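Local coordinates for PpBBE-like 1 D396N (Physcomitrella patens subsp. patens, PDB 6EO5), which oxidises cellobiose as a flavin-dependent oxidase of the berberine bridge enzyme family, carrying FAD as its cofactor, at residues M259-V264 with S359-I364; M395-S400 with S410-Y415. All coordinates share one frame; numbering follows the deposited sequence.

Both contacts lie in the same region of the seven-stranded antiparallel sheet and are largely buried, their centres 11 Å apart. Contact 1 joins the end of strand 253-259 and its turn to strand 361-367, so two weak backbone hydrogen bonds accompany its packing, and its Ser359 side reaches the surface. Contact 2 is strand against helix: six buried residues touch without a hydrogen bond between the segments. The neighbouring strands 361-367 and 391-398 tie the two together, Tyr362 N lying 3.0 Å from Val396 O in a probable hydrogen bond. On the face that helix 405-420 covers, side chains of the two contacts also touch.

Contact 1: residues M259-V264 with S359-I364; sequences MDPSGV and SNAYFI
Met259 and Phe363 face each other as an antiparallel hydrogen-bonded pair, their CA atoms 5.3 Å apart. Both bonds are weak: Met259 N donates to Phe363 O (3.1 Å), and Phe363 N returns to Met259 O with an N-H...O angle of only 128°. Phe363 CG, anti to its own carbonyl carbon and beside the backbone N (chi1 -55°), starts the ring off so that its edge comes against Met259 O, which lies in the ring plane, 3.6 Å from CD1. The Met259 side chain starts on the same face, but its end leads away from 359-364; the side chain touches Met355 of helix 345-355, as Phe363 does.

The packing continues through Pro261, whose CD lies 3.2 Å from Ala361 O and also reaches the edge of the Phe363 ring at CE1, while Asp260 CB rests near the same carbonyl oxygen. Tyr411 of helix 405-420 touches Pro261, Ala361 and Phe363.

Toward Ser359 the contact thins. Pro261 CG comes 4.1 Å from Ser359 CA, and Ser359, like Ser262, is exposed. Here the bonds are made within the turn: Asp260 OD1 accepts Ser262 OG (2.6 Å) on its syn side and, weakly, Ser262 N, whereas OD2 takes a bond from Tyr258 OH.

Asp260 to Gly263 form a type I turn. With Gly263 N bonded to Asp260 O, Asp260 N to Val264 O, and Gly263 at a positive phi of 106°, this is a hairpin closed by a G1 beta bulge, whose strand 253-259 pairs antiparallel with strand 361-367 in the sheet.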
loop_
_atom_site.group_PDB
_atom_site.type_symbol
_atom_site.label_atom_id
_atom_site.label_comp_id
_atom_site.label_asym_id
_atom_site.label_seq_id
_atom_site.Cartn_x
_atom_site.Cartn_y
_atom_site.Cartn_z
ATOM N N MET A 259 13.465 1.202 12.744
ATOM C CA MET A 259 14.338 0.436 13.619
ATOM C C MET A 259 14.881 -0.726 12.797
ATOM O O MET A 259 14.156 -1.270 11.965
ATOM C CB MET A 259 13.536 -0.052 14.831
ATOM C CG MET A 259 14.252 -0.884 15.839
ATOM S SD MET A 259 13.101 -1.450 17.119
ATOM C CE MET A 259 12.492 0.102 17.750
ATOM N N ASP A 260 16.146 -1.084 12.993
ATOM C CA ASP A 260 16.696 -2.219 12.260
ATOM C C ASP A 260 17.824 -2.841 13.078
ATOM O O ASP A 260 18.315 -2.225 14.033
ATOM C CB ASP A 260 17.142 -1.810 10.840
ATOM C CG ASP A 260 18.431 -1.006 10.801
ATOM O OD1 ASP A 260 19.359 -1.254 11.604
ATOM O OD2 ASP A 260 18.525 -0.129 9.915
ATOM N N PRO A 261 18.229 -4.083 12.758
ATOM C CA PRO A 261 19.148 -4.823 13.651
ATOM C C PRO A 261 20.567 -4.280 13.695
ATOM O O PRO A 261 21.332 -4.691 14.575
ATOM C CB PRO A 261 19.128 -6.250 13.085
ATOM C CG PRO A 261 17.881 -6.313 12.251
ATOM C CD PRO A 261 17.716 -4.948 11.681
ATOM N N SER A 262 20.946 -3.379 12.792
ATOM C CA SER A 262 22.243 -2.722 12.893
ATOM C C SER A 262 22.283 -1.656 13.979
ATOM O O SER A 262 23.358 -1.123 14.258
ATOM C CB SER A 262 22.625 -2.091 11.554
ATOM O OG SER A 262 21.952 -0.859 11.353
ATOM N N GLY A 263 21.149 -1.321 14.581
ATOM C CA GLY A 263 21.086 -0.335 15.640
ATOM C C GLY A 263 20.484 0.998 15.239
ATOM O O GLY A 263 20.249 1.834 16.121
ATOM N N VAL A 264 20.236 1.235 13.951
ATOM C CA VAL A 264 19.609 2.481 13.528
ATOM C C VAL A 264 18.171 2.529 14.029
ATOM O O VAL A 264 17.468 1.508 14.056
ATOM C CB VAL A 264 19.670 2.611 11.997
ATOM C CG1 VAL A 264 18.969 3.880 11.531
ATOM C CG2 VAL A 264 21.111 2.588 11.528
ATOM N N SER A 359 19.614 -10.299 10.956
ATOM C CA SER A 359 20.180 -9.134 10.289
ATOM C C SER A 359 19.595 -9.021 8.882
ATOM O O SER A 359 18.845 -9.883 8.422
ATOM C CB SER A 359 21.701 -9.223 10.260
ATOM O OG SER A 359 22.118 -10.057 9.207
ATOM N N ASN A 360 19.955 -7.940 8.202
ATOM C CA ASN A 360 19.423 -7.620 6.884
ATOM C C ASN A 360 17.892 -7.667 6.905
ATOM O O ASN A 360 17.248 -8.429 6.182
ATOM C CB ASN A 360 20.025 -8.550 5.823
ATOM C CG ASN A 360 19.843 -8.029 4.396
ATOM O OD1 ASN A 360 19.443 -6.882 4.166
ATOM N ND2 ASN A 360 20.141 -8.883 3.426
ATOM N N ALA A 361 17.323 -6.830 7.778
ATOM C CA ALA A 361 15.884 -6.641 7.924
ATOM C C ALA A 361 15.606 -5.198 8.350
ATOM O O ALA A 361 16.516 -4.461 8.743
ATOM C CB ALA A 361 15.297 -7.612 8.947
ATOM N N TYR A 362 14.336 -4.790 8.281
ATOM C CA TYR A 362 13.946 -3.499 8.836
ATOM C C TYR A 362 12.491 -3.538 9.297
ATOM O O TYR A 362 11.734 -4.457 8.970
ATOM C CB TYR A 362 14.193 -2.363 7.841
ATOM C CG TYR A 362 13.442 -2.462 6.540
ATOM C CD1 TYR A 362 12.194 -1.886 6.397
ATOM C CD2 TYR A 362 13.998 -3.093 5.443
ATOM C CE1 TYR A 362 11.510 -1.966 5.196
ATOM C CE2 TYR A 362 13.326 -3.176 4.241
ATOM C CZ TYR A 362 12.079 -2.618 4.118
ATOM O OH TYR A 362 11.392 -2.682 2.915
ATOM N N PHE A 363 12.118 -2.526 10.090
ATOM C CA PHE A 363 10.848 -2.494 10.821
ATOM C C PHE A 363 10.337 -1.059 10.910
ATOM O O PHE A 363 11.045 -0.177 11.416
ATOM C CB PHE A 363 11.030 -3.100 12.215
ATOM C CG PHE A 363 11.604 -4.488 12.180
ATOM C CD1 PHE A 363 12.982 -4.686 12.109
ATOM C CD2 PHE A 363 10.770 -5.603 12.171
ATOM C CE1 PHE A 363 13.519 -5.973 12.037
ATOM C CE2 PHE A 363 11.309 -6.888 12.114
ATOM C CZ PHE A 363 12.681 -7.067 12.049
ATOM N N ILE A 364 9.111 -0.824 10.429
ATOM C CA ILE A 364 8.547 0.515 10.274
ATOM C C ILE A 364 7.164 0.536 10.919
ATOM O O ILE A 364 6.355 -0.367 10.686
ATOM C CB ILE A 364 8.462 0.917 8.786
ATOM C CG1 ILE A 364 9.840 0.874 8.136
ATOM C CG2 ILE A 364 7.799 2.297 8.584
ATOM C CD1 ILE A 364 9.798 1.201 6.670
#

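Contact 2: residues M395-S400 with S410-Y415; sequences MVASWS and SYITRY
Met395 meets Tyr415 and Ile412 with different parts of its side chain. Its sulfur makes a Met-aromatic contact at the edge of the Tyr415 ring: SD is 3.6 Å from CD1 and 4.7 Å from the ring centroid, 81° off the ring normal. Beyond CG the methionine chain is extended, crossing the tyrosine side chain obliquely, and CE lies in the ring plane beside CE1. Met395 CB packs on Ile412 CD1 (3.7 Å). An alanine here would keep that CB contact but would probably leave the CD1-CE1 edge of Tyr415 without the CG, sulfur and methyl group that line it, opening a gap beside the ring.

Two residues along the strand, Ala397 CB sits 3.8 Å from Ile412 CB and touches the edge of the Tyr411 ring at CD2 (4.2 Å). Further out, the Tyr411 hydroxyl is hydrogen-bonded to Met355 O, fixing the far end of that ring, and Tyr415 packs beside Phe363, ring planes about 35° apart.

Helix 405-420 runs back across strand 391-398; the axes of 395-398 and 410-415 approach to 8.3 Å, nearly antiparallel at 163°. In the sheet the strand is hydrogen-bonded on its two edges to 361-367 and 331-338.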
loop_
_atom_site.group_PDB
_atom_site.type_symbol
_atom_site.label_atom_id
_atom_site.label_comp_id
_atom_site.label_asym_id
_atom_site.label_seq_id
_atom_site.Cartn_x
_atom_site.Cartn_y
_atom_site.Cartn_z
ATOM N N MET A 395 7.228 -5.531 8.800
ATOM C CA MET A 395 8.374 -6.387 9.106
ATOM C C MET A 395 8.912 -6.988 7.813
ATOM O O MET A 395 8.248 -7.832 7.203
ATOM C CB MET A 395 7.971 -7.497 10.074
ATOM C CG MET A 395 7.005 -7.053 11.137
ATOM S SD MET A 395 6.173 -8.455 11.884
ATOM C CE MET A 395 5.129 -7.680 13.100
ATOM N N VAL A 396 10.118 -6.589 7.411
ATOM C CA VAL A 396 10.720 -7.002 6.144
ATOM C C VAL A 396 12.063 -7.668 6.426
ATOM O O VAL A 396 12.889 -7.111 7.158
ATOM C CB VAL A 396 10.912 -5.805 5.189
ATOM C CG1 VAL A 396 11.473 -6.270 3.851
ATOM C CG2 VAL A 396 9.611 -5.038 4.996
ATOM N N ALA A 397 12.284 -8.855 5.845
ATOM C CA ALA A 397 13.580 -9.535 5.874
ATOM C C ALA A 397 14.012 -9.855 4.450
ATOM O O ALA A 397 13.258 -10.481 3.699
ATOM C CB ALA A 397 13.533 -10.819 6.699
ATOM N N SER A 398 15.225 -9.439 4.091
ATOM C CA SER A 398 15.709 -9.485 2.719
ATOM C C SER A 398 16.889 -10.437 2.593
ATOM O O SER A 398 17.540 -10.798 3.580
ATOM C CB SER A 398 16.136 -8.095 2.229
ATOM O OG SER A 398 15.073 -7.165 2.325
ATOM N N TRP A 399 17.155 -10.844 1.351
ATOM C CA TRP A 399 18.352 -11.608 1.039
ATOM C C TRP A 399 18.733 -11.369 -0.410
ATOM O O TRP A 399 17.904 -10.981 -1.233
ATOM C CB TRP A 399 18.177 -13.107 1.314
ATOM C CG TRP A 399 17.042 -13.818 0.601
ATOM C CD1 TRP A 399 17.129 -14.565 -0.547
ATOM C CD2 TRP A 399 15.669 -13.898 1.025
ATOM N NE1 TRP A 399 15.896 -15.092 -0.866
ATOM C CE2 TRP A 399 14.985 -14.699 0.082
ATOM C CE3 TRP A 399 14.955 -13.373 2.108
ATOM C CZ2 TRP A 399 13.620 -14.981 0.189
ATOM C CZ3 TRP A 399 13.604 -13.656 2.213
ATOM C CH2 TRP A 399 12.948 -14.452 1.258
ATOM N N SER A 400 20.012 -11.602 -0.703
ATOM C CA SER A 400 20.558 -11.513 -2.047
ATOM C C SER A 400 21.071 -12.850 -2.558
ATOM O O SER A 400 21.523 -12.929 -3.704
ATOM C CB SER A 400 21.713 -10.515 -2.077
ATOM O OG SER A 400 22.854 -11.147 -1.521
ATOM N N SER A 410 12.351 -17.721 8.252
ATOM C CA SER A 410 12.122 -18.175 9.617
ATOM C C SER A 410 12.345 -17.050 10.612
ATOM O O SER A 410 11.611 -16.932 11.597
ATOM C CB SER A 410 13.042 -19.346 9.928
ATOM O OG SER A 410 12.473 -20.529 9.416
ATOM N N TYR A 411 13.360 -16.219 10.370
ATOM C CA TYR A 411 13.652 -15.102 11.258
ATOM C C TYR A 411 12.463 -14.155 11.364
ATOM O O TYR A 411 12.019 -13.823 12.467
ATOM C CB TYR A 411 14.896 -14.380 10.758
ATOM C CG TYR A 411 15.102 -13.000 11.311
ATOM C CD1 TYR A 411 15.426 -12.804 12.649
ATOM C CD2 TYR A 411 15.011 -11.884 10.484
ATOM C CE1 TYR A 411 15.630 -11.535 13.152
ATOM C CE2 TYR A 411 15.217 -10.612 10.973
ATOM C CZ TYR A 411 15.524 -10.445 12.309
ATOM O OH TYR A 411 15.726 -9.182 12.798
ATOM N N ILE A 412 11.901 -13.743 10.227
ATOM C CA ILE A 412 10.832 -12.753 10.286
ATOM C C ILE A 412 9.520 -13.372 10.763
ATOM O O ILE A 412 8.647 -12.656 11.280
ATOM C CB ILE A 412 10.672 -12.046 8.924
ATOM C CG1 ILE A 412 10.049 -10.672 9.127
ATOM C CG2 ILE A 412 9.847 -12.880 7.959
ATOM C CD1 ILE A 412 11.025 -9.623 9.641
ATOM N N THR A 413 9.366 -14.689 10.632
ATOM C CA THR A 413 8.169 -15.347 11.145
ATOM C C THR A 413 8.255 -15.579 12.652
ATOM O O THR A 413 7.252 -15.434 13.365
ATOM C CB THR A 413 7.947 -16.660 10.399
ATOM O OG1 THR A 413 7.677 -16.357 9.024
ATOM C CG2 THR A 413 6.784 -17.434 10.993
ATOM N N ARG A 414 9.438 -15.943 13.154
ATOM C CA ARG A 414 9.664 -15.939 14.595
ATOM C C ARG A 414 9.344 -14.574 15.185
ATOM O O ARG A 414 8.663 -14.468 16.214
ATOM C CB ARG A 414 11.115 -16.298 14.900
ATOM C CG ARG A 414 11.468 -17.745 14.806
ATOM C CD ARG A 414 12.905 -17.914 15.251
ATOM N NE ARG A 414 13.886 -17.517 14.236
ATOM C CZ ARG A 414 14.580 -18.385 13.493
ATOM N NH1 ARG A 414 14.398 -19.705 13.670
ATOM N NH2 ARG A 414 15.458 -17.939 12.581
ATOM N N TYR A 415 9.845 -13.510 14.544
ATOM C CA TYR A 415 9.621 -12.157 15.031
ATOM C C TYR A 415 8.133 -11.849 15.115
ATOM O O TYR A 415 7.653 -11.322 16.128
ATOM C CB TYR A 415 10.334 -11.164 14.116
ATOM C CG TYR A 415 10.108 -9.692 14.457
ATOM C CD1 TYR A 415 8.951 -9.020 14.047
ATOM C CD2 TYR A 415 11.057 -8.971 15.166
ATOM C CE1 TYR A 415 8.746 -7.681 14.356
ATOM C CE2 TYR A 415 10.863 -7.636 15.471
ATOM C CZ TYR A 415 9.714 -6.996 15.067
ATOM O OH TYR A 415 9.541 -5.673 15.370
#